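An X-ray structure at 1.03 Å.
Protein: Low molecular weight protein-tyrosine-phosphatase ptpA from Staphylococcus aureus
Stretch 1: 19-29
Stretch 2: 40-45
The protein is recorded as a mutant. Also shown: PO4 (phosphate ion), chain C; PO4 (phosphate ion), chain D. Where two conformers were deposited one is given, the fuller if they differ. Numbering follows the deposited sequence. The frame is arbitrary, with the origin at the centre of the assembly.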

# COMPACT_ATOMS: atom_id res chain seq x y z
N ARG A 19 -5.07 -2.44 -5.94
CA ARG A 19 -3.75 -2.84 -5.40
C ARG A 19 -3.48 -2.40 -3.99
O ARG A 19 -3.15 -3.20 -3.12
N SER A 20 -3.58 -1.09 -3.72
CA SER A 20 -3.22 -0.64 -2.39
C SER A 20 -4.19 -1.12 -1.30
O SER A 20 -3.72 -1.38 -0.21
N PRO A 21 -5.51 -1.28 -1.55
CA PRO A 21 -6.31 -1.87 -0.49
C PRO A 21 -5.89 -3.31 -0.21
O PRO A 21 -5.90 -3.77 0.93
N MET A 22 -5.57 -4.06 -1.27
CA MET A 22 -5.16 -5.43 -1.05
C MET A 22 -3.91 -5.48 -0.16
O MET A 22 -3.82 -6.26 0.80
N ALA A 23 -2.92 -4.65 -0.51
CA ALA A 23 -1.70 -4.59 0.26
C ALA A 23 -1.95 -4.15 1.71
O ALA A 23 -1.37 -4.70 2.64
N GLU A 24 -2.80 -3.12 1.88
CA GLU A 24 -3.10 -2.63 3.22
C GLU A 24 -3.66 -3.75 4.07
O GLU A 24 -3.25 -3.93 5.22
N ALA A 25 -4.66 -4.47 3.54
CA ALA A 25 -5.31 -5.49 4.34
C ALA A 25 -4.34 -6.63 4.68
O ALA A 25 -4.34 -7.14 5.80
N ILE A 26 -3.56 -7.07 3.70
CA ILE A 26 -2.60 -8.14 3.95
C ILE A 26 -1.58 -7.70 5.01
O ILE A 26 -1.27 -8.43 5.93
N MET A 27 -1.03 -6.49 4.85
CA MET A 27 -0.04 -5.96 5.77
C MET A 27 -0.59 -5.86 7.20
O MET A 27 0.06 -6.28 8.16
N ARG A 28 -1.82 -5.33 7.32
CA ARG A 28 -2.43 -5.22 8.65
C ARG A 28 -2.55 -6.59 9.31
O ARG A 28 -2.23 -6.75 10.50
N GLN A 29 -3.04 -7.58 8.57
CA GLN A 29 -3.19 -8.90 9.15
C GLN A 29 -1.83 -9.51 9.47
O GLN A 29 -1.70 -10.20 10.49
N LYS A 40 1.08 1.36 11.81
CA LYS A 40 -0.29 1.59 11.36
C LYS A 40 -0.32 1.68 9.85
O LYS A 40 0.57 2.31 9.27
N VAL A 41 -1.26 0.99 9.22
CA VAL A 41 -1.29 0.88 7.77
C VAL A 41 -2.43 1.72 7.20
O VAL A 41 -3.52 1.82 7.80
N HIS A 42 -2.15 2.32 6.04
CA HIS A 42 -3.08 3.18 5.32
C HIS A 42 -3.01 2.87 3.84
O HIS A 42 -2.07 2.22 3.38
N SER A 43 -3.92 3.44 3.07
CA SER A 43 -3.79 3.42 1.63
C SER A 43 -4.43 4.66 1.01
O SER A 43 -5.37 5.24 1.57
N ARG A 44 -3.92 5.01 -0.18
CA ARG A 44 -4.41 6.14 -0.93
C ARG A 44 -4.34 5.79 -2.41
O ARG A 44 -3.54 4.95 -2.83
N GLY A 45 -5.10 6.57 -3.19
CA GLY A 45 -5.05 6.51 -4.63
C GLY A 45 -4.78 7.91 -5.18
O GLY A 45 -5.43 8.85 -4.77

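A buried carboxylate sits at the heart of this helix–strand contact, and its two oxygens serve different partners. E24, extended from the helix with chi1 and chi2 both t, accepts a short hydrogen bond at OE1 from S43 OG (2.6 Å). Its OE2 receives R28 NH2 at 2.8 Å in a salt bridge formed one turn along the same helix. The example illustrates a general principle: a charge can be buried where its neighbours satisfy it.

The helix and strand run antiparallel, and alternation along the strand sends V41 and S43 toward the helix while K40, H42 and R44 point away. V41 (t) fills the apolar part of the contact: its CG1 lies 3.8 Å from E24 CG, and its CG2 packs 3.7 Å from M27 CG. R28 leaves the helix sideways, but its end reaches the strand, placing NH2 2.9 Å from V41 O. One water accepts hydrogen bonds from R28 NE (3.0 Å) and V41 N (2.9 Å), bridging the two stretches. S20 (p) adds a weak bond from OG to R44 O at 3.3 Å.

On the strand's outward side, H42 ND1 (2.6 Å) and R44 NH1 (2.9 Å) both donate to O3 of one phosphate. R19 NE binds O1 of the other at 2.8 Å, away from the contact.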

# COMPACT_ATOMS: atom_id res chain seq x y z
CB ARG A 19 -2.63 -2.35 -6.32
CG ARG A 19 -2.61 -3.05 -7.66
CD ARG A 19 -1.76 -2.35 -8.73
NE ARG A 19 -2.38 -1.11 -9.11
CZ ARG A 19 -1.82 -0.18 -9.86
NH1 ARG A 19 -0.62 -0.41 -10.39
NH2 ARG A 19 -2.46 0.96 -10.11
CB SER A 20 -2.97 0.87 -2.33
OG SER A 20 -4.11 1.66 -2.63
CB PRO A 21 -7.76 -1.80 -1.04
CG PRO A 21 -7.71 -0.65 -2.00
CD PRO A 21 -6.35 -0.78 -2.67
CB MET A 22 -4.89 -6.15 -2.38
CG MET A 22 -4.79 -7.62 -2.16
SD MET A 22 -4.14 -8.58 -3.56
CE MET A 22 -5.34 -8.23 -4.84
CB ALA A 23 -0.68 -3.69 -0.42
CB GLU A 24 -4.10 -1.47 3.14
CG GLU A 24 -4.62 -1.05 4.48
CD GLU A 24 -5.71 0.00 4.46
OE1 GLU A 24 -6.08 0.53 3.40
OE2 GLU A 24 -6.25 0.27 5.57
CB ALA A 25 -6.51 -6.02 3.58
CB ILE A 26 -1.89 -8.56 2.64
CG1 ILE A 26 -2.87 -9.21 1.67
CG2 ILE A 26 -0.67 -9.44 2.94
CD1 ILE A 26 -2.35 -9.33 0.27
CB MET A 27 0.41 -4.58 5.28
CG MET A 27 1.48 -3.90 6.11
SD MET A 27 3.08 -4.65 5.77
CE MET A 27 4.15 -3.39 6.49
CB ARG A 28 -3.79 -4.54 8.55
CG ARG A 28 -4.51 -4.47 9.88
CD ARG A 28 -5.83 -3.67 9.78
NE ARG A 28 -5.53 -2.28 9.47
CZ ARG A 28 -5.83 -1.65 8.34
NH1 ARG A 28 -6.61 -2.21 7.43
NH2 ARG A 28 -5.34 -0.45 8.14
CB GLN A 29 -4.00 -9.79 8.21
CG GLN A 29 -4.25 -11.16 8.81
CD GLN A 29 -5.17 -11.09 10.04
OE1 GLN A 29 -6.18 -10.38 10.08
NE2 GLN A 29 -4.82 -11.87 11.06
CB LYS A 40 -0.82 2.89 11.95
CG LYS A 40 -2.28 3.12 11.66
CD LYS A 40 -2.85 4.36 12.36
CE LYS A 40 -4.31 4.57 11.97
NZ LYS A 40 -4.89 5.82 12.55
CB VAL A 41 -1.44 -0.59 7.35
CG1 VAL A 41 -1.10 -0.75 5.88
CG2 VAL A 41 -0.54 -1.51 8.16
CB HIS A 42 -2.66 4.64 5.50
CG HIS A 42 -2.45 5.06 6.91
ND1 HIS A 42 -3.35 5.80 7.63
CD2 HIS A 42 -1.38 4.88 7.71
CE1 HIS A 42 -2.86 6.05 8.83
NE2 HIS A 42 -1.66 5.52 8.90
CB SER A 43 -4.39 2.15 1.03
OG SER A 43 -5.78 2.05 1.26
CB ARG A 44 -3.53 7.38 -0.69
CG ARG A 44 -3.49 7.94 0.71
CD ARG A 44 -4.83 8.50 1.12
NE ARG A 44 -4.77 9.26 2.38
CZ ARG A 44 -4.95 8.73 3.57
NH1 ARG A 44 -5.12 7.42 3.71
NH2 ARG A 44 -4.90 9.51 4.65
P PO4 C . -5.81 0.40 -8.54
O1 PO4 C . -4.91 -0.72 -8.09
O2 PO4 C . -5.03 1.60 -9.03
O3 PO4 C . -6.68 -0.15 -9.72
O4 PO4 C . -6.82 0.77 -7.48
P PO4 D . -6.58 7.37 7.35
O1 PO4 D . -6.55 6.98 8.81
O2 PO4 D . -6.28 8.83 7.24
O3 PO4 D . -5.49 6.71 6.51
O4 PO4 D . -7.93 7.14 6.72
O HOH W 1 -3.36 -0.49 10.62